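Local coordinates for choline binding protein A (PDB 5GT1) that probably cleaves peptides of the bacterial cell wall through its zinc-binding, M23-type metallopeptidase domain, the part described here, at residues 59-64 with 135-140; 70-75 with 102-107. All blocks are in the same frame, centred on the assembly; numbering follows the deposited sequence.

Both contacts are buried near the middle of the same M23-type domain and meet on one antiparallel sheet, where strands 135-141 and 101-108 run as neighbours. Contact 1 pairs strand 56-63 with strand 135-141 inside that sheet: regular backbone bonds hold it, apolar side chains fill one face, and a zinc ion sits on the other. Contact 2 brings the short strand 71-73, part of a separate two-stranded sheet, and the turn after it against side chains of strand 101-108. Its chemistry is mostly hydrocarbon, with a single tyrosine-to-backbone hydrogen bond. Backbone hydrogen bonds between Q105 N and H137 O and between V103 N and G139 O tie the two contacts together.

Contact 1: residues 59-64 with 135-140; sequences GLDFGS and HLHLGI. With ZN (zinc ion), chain B.
The H137 imidazole has the backbone N of L60 over one face, while the D61 carboxylate comes at it obliquely, the two planes 58° apart. At the edge of the H135 ring, in its plane, sits a zinc-bound water, and the F62 ring has the L136 carbonyl oxygen near its plane. This is the antiparallel strand pair carrying the metal site of an M23 peptidase: D61 OD1 and H137 ND1 each bind the zinc ion at 2.1 Å, H57 adds a third protein ligand, and three waters complete the shell. OD1 and ND1 therefore approach to 3.0 Å as fellow ligands, without a hydrogen bond. With CG anti to the backbone N (chi1 170°), H137 presents ND1 to the metal and brings CE1 to 3.4 Å from G59 CA. On the opposite face of the sheet, F62 lies beside L136 and L138, its CE2 4.1 Å from L138 CB; helix 163-173 covers L60 and L138. Four backbone bonds, two at L60–L138 and two at F62–L136, fix the register. One zinc-bound water also donates to D61 OD2 at 2.7 Å; the one in the plane of the H135 ring is hydrogen-bonded to H135 NE2 at 2.9 Å.

Contact 2: residues 70-75 with 102-107; sequences SAVHAV and FVYQEA. With ACT (acetate ion), chain C.
Residues 72-75 run roughly antiparallel to 102-107, 162° apart, yet the nearest CA atoms, those of V72 and A107, are 8.4 Å apart, so side chains bridge the gap where strand pairing cannot. Y104 does most of the bridging. Its CG lies anti to the carbonyl carbon (chi1 -58°), and the ring reaches across to set OH 2.9 Å from V75 N, which donates to it in a nearly straight bond (167°) near the ring plane. V72 slides past the ring in the opposite direction, with CG1 4.0 Å from Y104 CD1; its other methyl, CG2, leans toward A107 CB. Beyond the hydroxyl, V75 CG2 comes obliquely to the F102 ring, 3.7 Å from CD1. In the M23 domain this packing joins the small sheet of strands 71-73 and 127-130 to the main sheet, with L138 of the zinc-bearing strand also against V75. Across the buried interface, the tyrosine hydroxyl satisfies the V75 amide and fixes the turn after strand 71-73 against the main sheet; V75 CG2 packs 3.5 Å from Y104 OH, which probably shields that polar bond, while V72 packs lower on the ring.

Contact 1: residues 59-64 with 135-140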
loop_
_atom_site.group_PDB
_atom_site.type_symbol
_atom_site.label_atom_id
_atom_site.label_comp_id
_atom_site.label_asym_id
_atom_site.label_seq_id
_atom_site.Cartn_x
_atom_site.Cartn_y
_atom_site.Cartn_z
ATOM N N GLY A 59 -6.957 -1.929 -3.038
ATOM C CA GLY A 59 -5.956 -1.066 -2.425
ATOM C C GLY A 59 -6.180 0.358 -2.840
ATOM O O GLY A 59 -7.248 0.692 -3.357
ATOM N N LEU A 60 -5.167 1.190 -2.607
ATOM C CA LEU A 60 -5.210 2.608 -2.933
ATOM C C LEU A 60 -3.982 2.933 -3.779
ATOM O O LEU A 60 -2.860 2.637 -3.374
ATOM C CB LEU A 60 -5.195 3.427 -1.643
ATOM C CG LEU A 60 -5.304 4.961 -1.790
ATOM C CD1 LEU A 60 -6.605 5.358 -2.480
ATOM C CD2 LEU A 60 -5.180 5.633 -0.424
ATOM N N ASP A 61 -4.208 3.524 -4.949
ATOM C CA ASP A 61 -3.113 3.881 -5.848
ATOM C C ASP A 61 -2.659 5.331 -5.665
ATOM O O ASP A 61 -3.478 6.256 -5.677
ATOM C CB ASP A 61 -3.545 3.723 -7.297
ATOM C CG ASP A 61 -3.762 2.276 -7.697
ATOM O OD1 ASP A 61 -3.358 1.359 -6.953
ATOM O OD2 ASP A 61 -4.321 2.077 -8.793
ATOM N N PHE A 62 -1.352 5.527 -5.532
ATOM C CA PHE A 62 -0.766 6.863 -5.444
ATOM C C PHE A 62 0.052 7.056 -6.714
ATOM O O PHE A 62 1.126 6.470 -6.833
ATOM C CB PHE A 62 0.169 6.924 -4.225
ATOM C CG PHE A 62 -0.540 6.786 -2.891
ATOM C CD1 PHE A 62 -0.793 7.918 -2.116
ATOM C CD2 PHE A 62 -0.921 5.529 -2.400
ATOM C CE1 PHE A 62 -1.442 7.809 -0.888
ATOM C CE2 PHE A 62 -1.559 5.412 -1.159
ATOM C CZ PHE A 62 -1.814 6.559 -0.409
ATOM N N GLY A 63 -0.470 7.829 -7.671
ATOM C CA GLY A 63 0.230 8.048 -8.945
ATOM C C GLY A 63 1.376 9.025 -8.819
ATOM O O GLY A 63 1.371 9.894 -7.940
ATOM N N SER A 64 2.375 8.896 -9.689
ATOM C CA SER A 64 3.499 9.840 -9.670
ATOM C C SER A 64 3.039 11.266 -10.005
ATOM O O SER A 64 3.673 12.222 -9.616
ATOM C CB SER A 64 4.602 9.394 -10.633
ATOM O OG SER A 64 4.109 9.327 -11.966
ATOM N N HIS A 135 3.031 4.429 -10.424
ATOM C CA HIS A 135 2.276 4.440 -9.145
ATOM C C HIS A 135 2.716 3.446 -8.125
ATOM O O HIS A 135 3.347 2.418 -8.441
ATOM C CB HIS A 135 0.771 4.250 -9.379
ATOM C CG HIS A 135 0.408 2.863 -9.835
ATOM N ND1 HIS A 135 0.778 2.377 -11.040
ATOM C CD2 HIS A 135 -0.306 1.848 -9.199
ATOM C CE1 HIS A 135 0.321 1.113 -11.174
ATOM N NE2 HIS A 135 -0.343 0.790 -10.048
ATOM N N LEU A 136 2.399 3.785 -6.879
ATOM C CA LEU A 136 2.437 2.868 -5.769
ATOM C C LEU A 136 1.008 2.406 -5.549
ATOM O O LEU A 136 0.085 3.220 -5.560
ATOM C CB LEU A 136 2.926 3.599 -4.508
ATOM C CG LEU A 136 2.648 2.916 -3.155
ATOM C CD1 LEU A 136 3.577 1.723 -2.963
ATOM C CD2 LEU A 136 2.804 3.908 -2.005
ATOM N N HIS A 137 0.828 1.103 -5.354
ATOM C CA HIS A 137 -0.419 0.560 -4.822
ATOM C C HIS A 137 -0.168 0.102 -3.402
ATOM O O HIS A 137 0.741 -0.713 -3.135
ATOM C CB HIS A 137 -0.914 -0.583 -5.725
ATOM C CG HIS A 137 -2.061 -1.394 -5.160
ATOM N ND1 HIS A 137 -3.280 -1.439 -5.750
ATOM C CD2 HIS A 137 -2.126 -2.253 -4.054
ATOM C CE1 HIS A 137 -4.087 -2.268 -5.047
ATOM N NE2 HIS A 137 -3.382 -2.773 -4.015
ATOM N N LEU A 138 -0.970 0.630 -2.478
ATOM C CA LEU A 138 -0.900 0.256 -1.067
ATOM C C LEU A 138 -2.124 -0.582 -0.705
ATOM O O LEU A 138 -3.245 -0.177 -0.982
ATOM C CB LEU A 138 -0.845 1.504 -0.181
ATOM C CG LEU A 138 -0.890 1.279 1.339
ATOM C CD1 LEU A 138 0.343 0.536 1.868
ATOM C CD2 LEU A 138 -1.048 2.625 2.046
ATOM N N GLY A 139 -1.892 -1.754 -0.125
ATOM C CA GLY A 139 -2.984 -2.613 0.343
ATOM C C GLY A 139 -2.838 -2.841 1.833
ATOM O O GLY A 139 -1.720 -2.960 2.349
ATOM N N ILE A 140 -3.971 -2.893 2.530
ATOM C CA ILE A 140 -3.979 -3.154 3.964
ATOM C C ILE A 140 -5.010 -4.237 4.287
ATOM O O ILE A 140 -6.151 -4.161 3.822
ATOM C CB ILE A 140 -4.265 -1.871 4.793
ATOM C CG1 ILE A 140 -3.232 -0.774 4.463
ATOM C CG2 ILE A 140 -4.206 -2.198 6.291
ATOM C CD1 ILE A 140 -3.490 0.554 5.163
HETATM ZN ZN ZN B . -4.021 -0.603 -7.487
HETATM O O HOH W 1 -4.490 -0.318 -9.944
HETATM O O HOH W 2 -2.334 -0.919 -8.770
HETATM O O HOH W 3 -4.444 -2.693 -8.313
#

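Contact 2: residues 70-75 with 102-107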
loop_
_atom_site.group_PDB
_atom_site.type_symbol
_atom_site.label_atom_id
_atom_site.label_comp_id
_atom_site.label_asym_id
_atom_site.label_seq_id
_atom_site.Cartn_x
_atom_site.Cartn_y
_atom_site.Cartn_z
ATOM N N SER A 70 9.685 10.676 -4.655
ATOM C CA SER A 70 10.525 9.549 -4.998
ATOM C C SER A 70 10.496 8.499 -3.897
ATOM O O SER A 70 10.090 7.357 -4.138
ATOM C CB SER A 70 11.956 10.028 -5.289
ATOM O OG SER A 70 12.748 8.932 -5.726
ATOM N N ALA A 71 10.909 8.875 -2.689
ATOM C CA ALA A 71 10.932 7.947 -1.562
ATOM C C ALA A 71 9.502 7.570 -1.159
ATOM O O ALA A 71 8.625 8.442 -1.035
ATOM C CB ALA A 71 11.670 8.563 -0.379
ATOM N N VAL A 72 9.269 6.270 -0.990
ATOM C CA VAL A 72 8.000 5.753 -0.474
ATOM C C VAL A 72 8.152 5.590 1.038
ATOM O O VAL A 72 8.966 4.790 1.492
ATOM C CB VAL A 72 7.650 4.386 -1.103
ATOM C CG1 VAL A 72 6.386 3.810 -0.450
ATOM C CG2 VAL A 72 7.469 4.532 -2.619
ATOM N N HIS A 73 7.368 6.352 1.803
ATOM C CA HIS A 73 7.463 6.367 3.275
ATOM C C HIS A 73 6.469 5.422 3.887
ATOM O O HIS A 73 5.306 5.395 3.476
ATOM C CB HIS A 73 7.203 7.783 3.807
ATOM C CG HIS A 73 8.299 8.774 3.467
ATOM N ND1 HIS A 73 8.367 9.403 2.268
ATOM C CD2 HIS A 73 9.388 9.216 4.204
ATOM C CE1 HIS A 73 9.448 10.220 2.244
ATOM N NE2 HIS A 73 10.078 10.103 3.426
ATOM N N ALA A 74 6.904 4.645 4.879
ATOM C CA ALA A 74 6.038 3.672 5.528
ATOM C C ALA A 74 4.872 4.410 6.174
ATOM O O ALA A 74 5.063 5.466 6.808
ATOM C CB ALA A 74 6.812 2.884 6.569
ATOM N N VAL A 75 3.673 3.864 6.007
ATOM C CA VAL A 75 2.450 4.516 6.503
ATOM C C VAL A 75 2.200 4.183 7.977
ATOM O O VAL A 75 1.345 4.803 8.620
ATOM C CB VAL A 75 1.197 4.176 5.652
ATOM C CG1 VAL A 75 1.422 4.556 4.187
ATOM C CG2 VAL A 75 0.797 2.703 5.776
ATOM N N PHE A 102 0.544 -4.668 5.725
ATOM C CA PHE A 102 0.641 -3.619 4.710
ATOM C C PHE A 102 1.390 -4.168 3.506
ATOM O O PHE A 102 2.463 -4.755 3.659
ATOM C CB PHE A 102 1.408 -2.417 5.289
ATOM C CG PHE A 102 0.794 -1.847 6.549
ATOM C CD1 PHE A 102 -0.083 -0.768 6.484
ATOM C CD2 PHE A 102 1.125 -2.372 7.813
ATOM C CE1 PHE A 102 -0.647 -0.243 7.649
ATOM C CE2 PHE A 102 0.570 -1.860 8.967
ATOM C CZ PHE A 102 -0.314 -0.795 8.893
ATOM N N VAL A 103 0.834 -3.988 2.314
ATOM C CA VAL A 103 1.518 -4.396 1.082
ATOM C C VAL A 103 1.854 -3.159 0.244
ATOM O O VAL A 103 0.958 -2.401 -0.133
ATOM C CB VAL A 103 0.662 -5.394 0.268
ATOM C CG1 VAL A 103 1.435 -5.902 -0.953
ATOM C CG2 VAL A 103 0.229 -6.551 1.166
ATOM N N TYR A 104 3.139 -2.938 -0.023
ATOM C CA TYR A 104 3.562 -1.855 -0.910
ATOM C C TYR A 104 3.966 -2.506 -2.222
ATOM O O TYR A 104 4.936 -3.266 -2.271
ATOM C CB TYR A 104 4.770 -1.086 -0.334
ATOM C CG TYR A 104 4.533 -0.484 1.031
ATOM C CD1 TYR A 104 4.246 0.882 1.173
ATOM C CD2 TYR A 104 4.591 -1.272 2.186
ATOM C CE1 TYR A 104 4.019 1.442 2.434
ATOM C CE2 TYR A 104 4.357 -0.721 3.442
ATOM C CZ TYR A 104 4.064 0.637 3.550
ATOM O OH TYR A 104 3.845 1.185 4.803
ATOM N N GLN A 105 3.240 -2.220 -3.292
ATOM C CA GLN A 105 3.489 -2.937 -4.544
ATOM C C GLN A 105 3.487 -1.978 -5.737
ATOM O O GLN A 105 3.091 -0.808 -5.603
ATOM C CB GLN A 105 2.432 -4.034 -4.728
ATOM C CG GLN A 105 1.046 -3.479 -5.033
ATOM C CD GLN A 105 -0.029 -4.538 -5.038
ATOM O OE1 GLN A 105 -0.194 -5.268 -4.062
ATOM N NE2 GLN A 105 -0.789 -4.615 -6.143
ATOM N N GLU A 106 3.953 -2.488 -6.882
ATOM C CA GLU A 106 3.945 -1.802 -8.182
ATOM C C GLU A 106 4.809 -0.548 -8.344
ATOM O O GLU A 106 5.032 -0.082 -9.470
ATOM C CB GLU A 106 2.511 -1.564 -8.647
ATOM C CG GLU A 106 1.774 -2.882 -8.869
ATOM C CD GLU A 106 0.346 -2.648 -9.246
ATOM O OE1 GLU A 106 0.099 -2.282 -10.430
ATOM O OE2 GLU A 106 -0.521 -2.807 -8.361
ATOM N N ALA A 107 5.319 -0.023 -7.235
ATOM C CA ALA A 107 6.126 1.200 -7.255
ATOM C C ALA A 107 7.563 0.975 -7.735
ATOM O O ALA A 107 8.247 1.926 -8.101
ATOM C CB ALA A 107 6.167 1.814 -5.860
HETATM C C ACT C . 9.709 11.808 -0.967
HETATM O O ACT C . 10.137 12.086 0.179
HETATM O OXT ACT C . 10.414 12.019 -1.978
HETATM C CH3 ACT C . 8.397 11.134 -1.165
#